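Local coordinates for protein immunoreactive 84kD antigen PG93 (Porphyromonas gingivalis, PDB 5M11) that serves as an essential surface component of the bacterial type-IX secretion system and binds zinc and calcium ions, at residues R731-V739 against K750-R758; V150-L161 against L164-T175. All blocks are in the same frame, centred on the assembly; numbering follows the deposited sequence.

Contacts 1 and 2 are separate antiparallel strand pairings from distant parts of the chain, with centres about 65 Å apart and nearest atoms about 49 Å apart. Contact 2 (V150-L161 against L164-T175) builds one blade of the N-terminal beta-propeller, whereas contact 1 (R731-V739 against K750-R758) is the hairpin that ends the polypeptide. Each has a metal site in its neighbourhood but supplies no ligand to it. In contact 1 the side chain of K750 is about 11 Å from a calcium ion held by E670 and D743. In contact 2 the side chain of E174 is about 12 Å from a zinc ion bound by D134 and E137.

Contact 1 (R731-V739 against K750-R758); sequences RVASGVYAV and KLIRFAVIR
Y737 touches both F754 and V756, its CB over the one and its ring against the other. Its CB sits over one face of the F754 ring, 4.0 Å from the centroid, as a CH-pi contact displaced toward the rim. Because CG is anti to the carbonyl carbon (chi1 -65°), the ring swings toward V756, whose CG2 lies 3.7 Å from Y737 CD2 and also meets CE2. At the tip, Y737 OH turns back to its own segment and donates to A733 O at 2.6 Å, approaching from above the carbonyl plane. The phenol thereby fastens the loop before the strand. The strands form the C-terminal beta hairpin, with G735, Y737 and V739 each exchanging two backbone hydrogen bonds with V756, F754 and I752 respectively; Y737 N to F754 O is 2.9 Å. Strand 749-756 is the outermost of a four-stranded sheet, yet its C-terminal end is also held from outside the hairpin, where N679 OD1 accepts from A755 N. On the same face as Y737, V739 CG2 reaches the edge of the F754 ring, 3.7 Å from CE2. V676, V689 and W722 also pack against F754, consistent with a beta-sandwich core. On the other face, A738 CB touches L751 CD1 at 3.9 Å, and V736 CG1 comes within 3.4 Å of R753 NH1.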
loop_
_atom_site.group_PDB
_atom_site.type_symbol
_atom_site.label_atom_id
_atom_site.label_comp_id
_atom_site.label_asym_id
_atom_site.label_seq_id
_atom_site.Cartn_x
_atom_site.Cartn_y
_atom_site.Cartn_z
ATOM N N ARG A 731 -38.198 7.923 18.982
ATOM C CA ARG A 731 -37.099 8.163 19.922
ATOM C C ARG A 731 -37.558 8.076 21.363
ATOM O O ARG A 731 -38.646 8.533 21.729
ATOM C CB ARG A 731 -36.390 9.517 19.695
ATOM C CG ARG A 731 -35.252 9.796 20.707
ATOM C CD ARG A 731 -34.327 10.938 20.346
ATOM N NE ARG A 731 -33.486 10.612 19.190
ATOM C CZ ARG A 731 -32.845 11.506 18.444
ATOM N NH1 ARG A 731 -32.925 12.802 18.728
ATOM N NH2 ARG A 731 -32.129 11.114 17.405
ATOM N N VAL A 732 -36.683 7.473 22.162
ATOM C CA VAL A 732 -36.696 7.309 23.605
ATOM C C VAL A 732 -36.934 8.700 24.257
ATOM O O VAL A 732 -36.460 9.717 23.733
ATOM C CB VAL A 732 -35.314 6.660 23.960
ATOM C CG1 VAL A 732 -34.579 7.356 25.095
ATOM C CG2 VAL A 732 -35.424 5.155 24.187
ATOM N N ALA A 733 -37.683 8.735 25.381
ATOM C CA ALA A 733 -38.014 9.956 26.132
ATOM C C ALA A 733 -36.767 10.758 26.600
ATOM O O ALA A 733 -35.639 10.249 26.580
ATOM C CB ALA A 733 -38.860 9.593 27.338
ATOM N N SER A 734 -36.981 12.023 27.023
ATOM C CA SER A 734 -35.895 12.853 27.550
ATOM C C SER A 734 -35.426 12.276 28.888
ATOM O O SER A 734 -36.151 11.490 29.507
ATOM C CB SER A 734 -36.348 14.300 27.714
ATOM O OG SER A 734 -36.789 14.831 26.478
ATOM N N GLY A 735 -34.221 12.640 29.307
ATOM C CA GLY A 735 -33.664 12.166 30.564
ATOM C C GLY A 735 -32.195 11.843 30.489
ATOM O O GLY A 735 -31.543 12.085 29.465
ATOM N N VAL A 736 -31.668 11.314 31.602
ATOM C CA VAL A 736 -30.270 10.932 31.747
ATOM C C VAL A 736 -30.212 9.425 31.680
ATOM O O VAL A 736 -30.854 8.736 32.476
ATOM C CB VAL A 736 -29.634 11.521 33.031
ATOM C CG1 VAL A 736 -28.371 10.772 33.431
ATOM C CG2 VAL A 736 -29.330 13.002 32.843
ATOM N N TYR A 737 -29.486 8.921 30.689
ATOM C CA TYR A 737 -29.337 7.491 30.452
ATOM C C TYR A 737 -27.923 7.087 30.835
ATOM O O TYR A 737 -27.059 7.959 30.997
ATOM C CB TYR A 737 -29.701 7.146 28.985
ATOM C CG TYR A 737 -31.168 7.415 28.697
ATOM C CD1 TYR A 737 -32.130 6.433 28.904
ATOM C CD2 TYR A 737 -31.606 8.687 28.321
ATOM C CE1 TYR A 737 -33.482 6.693 28.711
ATOM C CE2 TYR A 737 -32.960 8.962 28.139
ATOM C CZ TYR A 737 -33.893 7.960 28.338
ATOM O OH TYR A 737 -35.230 8.196 28.157
ATOM N N ALA A 738 -27.708 5.789 31.078
ATOM C CA ALA A 738 -26.412 5.316 31.534
ATOM C C ALA A 738 -25.943 4.128 30.748
ATOM O O ALA A 738 -26.726 3.253 30.377
ATOM C CB ALA A 738 -26.469 4.962 33.005
ATOM N N VAL A 739 -24.631 4.100 30.525
ATOM C CA VAL A 739 -23.900 3.071 29.804
ATOM C C VAL A 739 -22.984 2.372 30.813
ATOM O O VAL A 739 -22.054 2.989 31.365
ATOM C CB VAL A 739 -23.124 3.709 28.620
ATOM C CG1 VAL A 739 -22.403 2.657 27.792
ATOM C CG2 VAL A 739 -24.058 4.536 27.744
ATOM N N LYS A 750 -17.197 0.305 34.102
ATOM C CA LYS A 750 -17.169 1.720 33.773
ATOM C C LYS A 750 -18.606 2.222 33.594
ATOM O O LYS A 750 -19.335 1.786 32.700
ATOM C CB LYS A 750 -16.298 2.003 32.538
ATOM C CG LYS A 750 -15.998 3.484 32.300
ATOM C CD LYS A 750 -15.027 4.088 33.315
ATOM C CE LYS A 750 -14.704 5.523 32.977
ATOM N NZ LYS A 750 -13.650 6.076 33.864
ATOM N N LEU A 751 -19.016 3.105 34.491
ATOM C CA LEU A 751 -20.345 3.661 34.434
ATOM C C LEU A 751 -20.246 5.087 33.958
ATOM O O LEU A 751 -19.654 5.937 34.628
ATOM C CB LEU A 751 -21.051 3.546 35.795
ATOM C CG LEU A 751 -22.514 3.996 35.882
ATOM C CD1 LEU A 751 -23.392 3.313 34.829
ATOM C CD2 LEU A 751 -23.058 3.747 37.276
ATOM N N ILE A 752 -20.769 5.328 32.753
ATOM C CA ILE A 752 -20.760 6.654 32.138
ATOM C C ILE A 752 -22.211 7.047 31.780
ATOM O O ILE A 752 -23.035 6.182 31.469
ATOM C CB ILE A 752 -19.773 6.742 30.940
ATOM C CG1 ILE A 752 -20.250 5.936 29.720
ATOM C CG2 ILE A 752 -18.339 6.348 31.359
ATOM C CD1 ILE A 752 -19.795 6.520 28.436
ATOM N N ARG A 753 -22.527 8.340 31.877
ATOM C CA ARG A 753 -23.878 8.825 31.623
ATOM C C ARG A 753 -23.914 9.843 30.482
ATOM O O ARG A 753 -22.935 10.562 30.267
ATOM C CB ARG A 753 -24.458 9.451 32.903
ATOM C CG ARG A 753 -24.761 8.460 34.006
ATOM C CD ARG A 753 -24.757 9.149 35.356
ATOM N NE ARG A 753 -25.416 8.352 36.395
ATOM C CZ ARG A 753 -26.623 8.611 36.899
ATOM N NH1 ARG A 753 -27.324 9.655 36.466
ATOM N NH2 ARG A 753 -27.135 7.832 37.844
ATOM N N PHE A 754 -25.054 9.903 29.759
ATOM C CA PHE A 754 -25.321 10.847 28.662
ATOM C C PHE A 754 -26.786 11.312 28.725
ATOM O O PHE A 754 -27.656 10.573 29.202
ATOM C CB PHE A 754 -24.979 10.255 27.282
ATOM C CG PHE A 754 -25.956 9.225 26.776
ATOM C CD1 PHE A 754 -27.042 9.599 25.988
ATOM C CD2 PHE A 754 -25.798 7.881 27.091
ATOM C CE1 PHE A 754 -27.959 8.646 25.540
ATOM C CE2 PHE A 754 -26.695 6.925 26.615
ATOM C CZ PHE A 754 -27.770 7.314 25.845
ATOM N N ALA A 755 -27.055 12.523 28.224
ATOM C CA ALA A 755 -28.387 13.095 28.280
ATOM C C ALA A 755 -29.115 13.106 26.930
ATOM O O ALA A 755 -28.499 13.336 25.885
ATOM C CB ALA A 755 -28.296 14.510 28.815
ATOM N N VAL A 756 -30.448 12.846 26.985
ATOM C CA VAL A 756 -31.413 12.955 25.883
ATOM C C VAL A 756 -32.246 14.194 26.220
ATOM O O VAL A 756 -32.829 14.249 27.304
ATOM C CB VAL A 756 -32.276 11.688 25.641
ATOM C CG1 VAL A 756 -33.431 11.989 24.689
ATOM C CG2 VAL A 756 -31.430 10.534 25.101
ATOM N N ILE A 757 -32.220 15.222 25.351
ATOM C CA ILE A 757 -32.907 16.494 25.614
ATOM C C ILE A 757 -33.924 16.832 24.522
ATOM O O ILE A 757 -33.686 16.545 23.340
ATOM C CB ILE A 757 -31.906 17.668 25.834
ATOM C CG1 ILE A 757 -30.965 17.899 24.625
ATOM C CG2 ILE A 757 -31.107 17.465 27.117
ATOM C CD1 ILE A 757 -30.452 19.346 24.496
ATOM N N ARG A 758 -35.049 17.473 24.936
ATOM C CA ARG A 758 -36.169 17.922 24.087
ATOM C C ARG A 758 -35.775 18.981 23.021
ATOM O O ARG A 758 -36.647 19.320 22.186
ATOM C CB ARG A 758 -37.283 18.502 24.956
ATOM C CG ARG A 758 -38.311 17.482 25.409
ATOM C CD ARG A 758 -39.384 18.122 26.262
ATOM N NE ARG A 758 -38.807 19.051 27.234
ATOM C CZ ARG A 758 -39.492 19.964 27.912
ATOM N NH1 ARG A 758 -40.809 20.071 27.753
ATOM N NH2 ARG A 758 -38.872 20.773 28.759
ATOM O OXT ARG A 758 -34.628 19.492 23.035
#

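Contact 2 (V150-L161 against L164-T175); sequences VTDVAKLDNDRL and LKEGQLFIGKET
Two short antiparallel pairings at opposite ends of a beta meander make up this contact: T151 and D152 meet L164 at one end, and D159 to L161 meet G172 to E174 at the other. They involve the first three strands of a four-stranded blade in the N-terminal beta-propeller. At the first end T151 and D152 both face L164, a classic beta bulge. D152 O accepts from L164 N at 3.2 Å in a nearly straight bond, while the return bonds to L164 O are weak. With CG2 turned away from the backbone N (chi1 -64°, counted to OG1), the T151 methyl reaches L164 CD2 at 3.6 Å. A water links T151 OG1 to E166 N in the type I' turn K165-Q168. The carboxylate of D152 leads away from L164 and spans neighbouring blades, since OD1 forms a salt bridge with R114 and OD2 accepts from L199 N.

At the other end, beside the type I' turn D157-R160, D159 O receives E174 N at 2.7 Å with the hydrogen on the line between them. L161 and G172 exchange two backbone bonds, L161 N lying 2.7 Å from G172 O. The E174 carboxylate passes by L161 CD2 and accepts from Y123 OH through OE1. D159 OD1 is also near E174 OE1, with the two carboxylate planes almost perpendicular (79°); K155 NZ, in a long salt bridge with D159 OD1 and 4.3 Å from E174 OE1, would partly offset the repulsion between them. R160 and K173 run side by side through their aliphatic parts, R160 CG to K173 CE being 3.7 Å. L156 CD1 touches I171 CD1 at 3.7 Å, the two side chains crossing at about a right angle.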
loop_
_atom_site.group_PDB
_atom_site.type_symbol
_atom_site.label_atom_id
_atom_site.label_comp_id
_atom_site.label_asym_id
_atom_site.label_seq_id
_atom_site.Cartn_x
_atom_site.Cartn_y
_atom_site.Cartn_z
ATOM N N VAL A 150 -2.644 14.624 -25.425
ATOM C CA VAL A 150 -2.102 15.975 -25.618
ATOM C C VAL A 150 -0.732 15.972 -24.917
ATOM O O VAL A 150 -0.654 15.916 -23.696
ATOM C CB VAL A 150 -3.038 17.110 -25.118
ATOM C CG1 VAL A 150 -2.314 18.460 -25.104
ATOM C CG2 VAL A 150 -4.297 17.188 -25.967
ATOM N N THR A 151 0.333 15.977 -25.702
ATOM C CA THR A 151 1.727 15.910 -25.288
ATOM C C THR A 151 2.153 17.087 -24.354
ATOM O O THR A 151 2.869 16.828 -23.383
ATOM C CB THR A 151 2.556 15.815 -26.562
ATOM O OG1 THR A 151 2.204 14.580 -27.196
ATOM C CG2 THR A 151 4.050 15.881 -26.318
ATOM N N ASP A 152 1.747 18.341 -24.628
ATOM C CA ASP A 152 2.166 19.482 -23.803
ATOM C C ASP A 152 1.269 20.710 -24.009
ATOM O O ASP A 152 0.495 20.747 -24.966
ATOM C CB ASP A 152 3.633 19.863 -24.117
ATOM C CG ASP A 152 4.431 20.339 -22.910
ATOM O OD1 ASP A 152 3.840 20.989 -22.015
ATOM O OD2 ASP A 152 5.647 20.101 -22.877
ATOM N N VAL A 153 1.373 21.706 -23.115
ATOM C CA VAL A 153 0.587 22.918 -23.217
ATOM C C VAL A 153 1.450 24.147 -22.796
ATOM O O VAL A 153 2.391 24.031 -21.986
ATOM C CB VAL A 153 -0.782 22.824 -22.447
ATOM C CG1 VAL A 153 -0.619 22.677 -20.929
ATOM C CG2 VAL A 153 -1.731 23.977 -22.804
ATOM N N ALA A 154 1.146 25.307 -23.411
ATOM C CA ALA A 154 1.809 26.560 -23.139
ATOM C C ALA A 154 0.826 27.737 -23.347
ATOM O O ALA A 154 0.019 27.739 -24.272
ATOM C CB ALA A 154 3.038 26.713 -24.012
ATOM N N LYS A 155 0.883 28.718 -22.456
ATOM C CA LYS A 155 0.024 29.868 -22.534
ATOM C C LYS A 155 0.860 31.036 -23.027
ATOM O O LYS A 155 1.990 31.235 -22.577
ATOM C CB LYS A 155 -0.615 30.112 -21.147
ATOM C CG LYS A 155 -1.591 31.260 -21.033
ATOM C CD LYS A 155 -2.943 31.017 -21.674
ATOM C CE LYS A 155 -3.910 32.119 -21.292
ATOM N NZ LYS A 155 -3.544 33.432 -21.893
ATOM N N LEU A 156 0.301 31.802 -23.949
ATOM C CA LEU A 156 0.945 32.959 -24.543
ATOM C C LEU A 156 0.171 34.281 -24.273
ATOM O O LEU A 156 -0.829 34.334 -23.553
ATOM C CB LEU A 156 1.053 32.729 -26.067
ATOM C CG LEU A 156 2.015 31.669 -26.546
ATOM C CD1 LEU A 156 1.550 31.094 -27.853
ATOM C CD2 LEU A 156 3.378 32.253 -26.768
ATOM N N ASP A 157 0.664 35.346 -24.896
ATOM C CA ASP A 157 0.086 36.675 -24.921
ATOM C C ASP A 157 -1.293 36.664 -25.578
ATOM O O ASP A 157 -1.574 35.803 -26.411
ATOM C CB ASP A 157 1.014 37.597 -25.745
ATOM C CG ASP A 157 2.246 38.082 -25.015
ATOM O OD1 ASP A 157 2.152 38.304 -23.780
ATOM O OD2 ASP A 157 3.284 38.332 -25.695
ATOM N N ASN A 158 -2.127 37.656 -25.231
ATOM C CA ASN A 158 -3.447 37.901 -25.818
ATOM C C ASN A 158 -4.324 36.630 -25.846
ATOM O O ASN A 158 -4.772 36.189 -26.914
ATOM C CB ASN A 158 -3.307 38.520 -27.235
ATOM C CG ASN A 158 -2.223 39.578 -27.344
ATOM O OD1 ASN A 158 -1.221 39.392 -28.055
ATOM N ND2 ASN A 158 -2.385 40.694 -26.613
ATOM N N ASP A 159 -4.537 36.051 -24.645
ATOM C CA ASP A 159 -5.367 34.881 -24.374
ATOM C C ASP A 159 -5.124 33.686 -25.360
ATOM O O ASP A 159 -6.051 32.895 -25.598
ATOM C CB ASP A 159 -6.865 35.293 -24.372
ATOM C CG ASP A 159 -7.482 35.527 -22.986
ATOM O OD1 ASP A 159 -7.180 34.732 -22.047
ATOM O OD2 ASP A 159 -8.322 36.466 -22.853
ATOM N N ARG A 160 -3.897 33.554 -25.915
ATOM C CA ARG A 160 -3.573 32.478 -26.854
ATOM C C ARG A 160 -3.041 31.251 -26.121
ATOM O O ARG A 160 -2.288 31.367 -25.152
ATOM C CB ARG A 160 -2.577 32.934 -27.897
ATOM C CG ARG A 160 -3.198 33.714 -29.046
ATOM C CD ARG A 160 -2.362 34.937 -29.412
ATOM N NE ARG A 160 -0.926 34.699 -29.231
ATOM C CZ ARG A 160 -0.017 35.649 -29.055
ATOM N NH1 ARG A 160 -0.381 36.925 -29.022
ATOM N NH2 ARG A 160 1.259 35.333 -28.897
ATOM N N LEU A 161 -3.458 30.083 -26.571
ATOM C CA LEU A 161 -3.118 28.823 -25.968
ATOM C C LEU A 161 -2.439 27.939 -27.006
ATOM O O LEU A 161 -2.865 27.868 -28.167
ATOM C CB LEU A 161 -4.434 28.225 -25.471
ATOM C CG LEU A 161 -4.417 27.193 -24.365
ATOM C CD1 LEU A 161 -3.938 27.801 -23.069
ATOM C CD2 LEU A 161 -5.826 26.643 -24.172
ATOM N N LEU A 164 0.246 20.816 -28.116
ATOM C CA LEU A 164 0.982 19.861 -28.919
ATOM C C LEU A 164 0.279 18.509 -28.820
ATOM O O LEU A 164 0.252 17.930 -27.735
ATOM C CB LEU A 164 2.441 19.796 -28.448
ATOM C CG LEU A 164 3.398 18.823 -29.129
ATOM C CD1 LEU A 164 3.710 19.228 -30.581
ATOM C CD2 LEU A 164 4.682 18.784 -28.373
ATOM N N LYS A 165 -0.386 18.070 -29.908
ATOM C CA LYS A 165 -1.038 16.771 -29.931
ATOM C C LYS A 165 -0.734 16.106 -31.257
ATOM O O LYS A 165 -0.652 16.775 -32.301
ATOM C CB LYS A 165 -2.550 16.807 -29.625
ATOM C CG LYS A 165 -3.477 17.368 -30.702
ATOM C CD LYS A 165 -4.966 17.088 -30.411
ATOM C CE LYS A 165 -5.912 17.626 -31.475
ATOM N NZ LYS A 165 -5.803 16.918 -32.788
ATOM N N GLU A 166 -0.489 14.783 -31.192
ATOM C CA GLU A 166 -0.142 13.924 -32.311
ATOM C C GLU A 166 0.914 14.597 -33.242
ATOM O O GLU A 166 0.741 14.623 -34.454
ATOM C CB GLU A 166 -1.404 13.532 -33.096
ATOM C CG GLU A 166 -2.464 12.777 -32.313
ATOM C CD GLU A 166 -3.846 12.790 -32.948
ATOM O OE1 GLU A 166 -4.187 13.791 -33.622
ATOM O OE2 GLU A 166 -4.610 11.823 -32.721
ATOM N N GLY A 167 1.987 15.135 -32.674
ATOM C CA GLY A 167 3.066 15.736 -33.461
ATOM C C GLY A 167 2.740 17.014 -34.218
ATOM O O GLY A 167 3.466 17.402 -35.140
ATOM N N GLN A 168 1.669 17.692 -33.813
ATOM C CA GLN A 168 1.246 18.936 -34.413
ATOM C C GLN A 168 1.164 20.045 -33.373
ATOM O O GLN A 168 0.686 19.826 -32.257
ATOM C CB GLN A 168 -0.117 18.741 -35.060
ATOM C CG GLN A 168 -0.064 18.378 -36.520
ATOM C CD GLN A 168 -1.450 18.256 -37.100
ATOM O OE1 GLN A 168 -2.390 17.763 -36.460
ATOM N NE2 GLN A 168 -1.598 18.666 -38.348
ATOM N N LEU A 169 1.581 21.242 -33.741
ATOM C CA LEU A 169 1.433 22.340 -32.809
ATOM C C LEU A 169 0.194 23.176 -33.210
ATOM O O LEU A 169 0.086 23.601 -34.365
ATOM C CB LEU A 169 2.716 23.183 -32.762
ATOM C CG LEU A 169 2.773 24.259 -31.694
ATOM C CD1 LEU A 169 2.728 23.654 -30.306
ATOM C CD2 LEU A 169 4.008 25.118 -31.854
ATOM N N PHE A 170 -0.760 23.371 -32.267
ATOM C CA PHE A 170 -1.969 24.174 -32.507
ATOM C C PHE A 170 -1.972 25.423 -31.653
ATOM O O PHE A 170 -1.490 25.373 -30.523
ATOM C CB PHE A 170 -3.253 23.374 -32.230
ATOM C CG PHE A 170 -3.405 22.136 -33.069
ATOM C CD1 PHE A 170 -3.906 22.210 -34.358
ATOM C CD2 PHE A 170 -3.029 20.889 -32.573
ATOM C CE1 PHE A 170 -4.040 21.060 -35.136
ATOM C CE2 PHE A 170 -3.167 19.739 -33.349
ATOM C CZ PHE A 170 -3.683 19.828 -34.620
ATOM N N ILE A 171 -2.487 26.546 -32.207
ATOM C CA ILE A 171 -2.682 27.816 -31.489
ATOM C C ILE A 171 -4.181 28.133 -31.484
ATOM O O ILE A 171 -4.863 27.912 -32.493
ATOM C CB ILE A 171 -1.841 28.981 -32.041
ATOM C CG1 ILE A 171 -1.875 30.196 -31.109
ATOM C CG2 ILE A 171 -2.208 29.346 -33.479
ATOM C CD1 ILE A 171 -0.507 30.915 -30.978
ATOM N N GLY A 172 -4.688 28.599 -30.355
ATOM C CA GLY A 172 -6.092 28.945 -30.256
ATOM C C GLY A 172 -6.325 30.019 -29.236
ATOM O O GLY A 172 -5.598 30.064 -28.242
ATOM N N LYS A 173 -7.338 30.887 -29.461
ATOM C CA LYS A 173 -7.658 31.961 -28.512
ATOM C C LYS A 173 -8.683 31.475 -27.549
ATOM O O LYS A 173 -9.742 30.993 -27.955
ATOM C CB LYS A 173 -8.123 33.260 -29.196
ATOM C CG LYS A 173 -6.942 34.036 -29.765
ATOM C CD LYS A 173 -7.020 35.535 -29.507
ATOM C CE LYS A 173 -5.762 36.259 -29.957
ATOM N NZ LYS A 173 -5.425 36.026 -31.386
ATOM N N GLU A 174 -8.389 31.636 -26.254
ATOM C CA GLU A 174 -9.259 31.176 -25.176
ATOM C C GLU A 174 -10.656 31.777 -25.257
ATOM O O GLU A 174 -11.632 31.094 -24.891
ATOM C CB GLU A 174 -8.613 31.442 -23.846
ATOM C CG GLU A 174 -7.544 30.401 -23.598
ATOM C CD GLU A 174 -7.466 29.934 -22.170
ATOM O OE1 GLU A 174 -6.782 30.624 -21.385
ATOM O OE2 GLU A 174 -8.126 28.927 -21.822
ATOM N N THR A 175 -10.771 32.972 -25.867
ATOM C CA THR A 175 -12.063 33.628 -26.046
ATOM C C THR A 175 -12.927 32.911 -27.148
ATOM O O THR A 175 -14.131 33.192 -27.246
ATOM C CB THR A 175 -11.899 35.137 -26.299
ATOM O OG1 THR A 175 -11.407 35.372 -27.626
ATOM C CG2 THR A 175 -11.041 35.829 -25.222
HETATM O O HOH W 1 -0.388 13.443 -28.789
#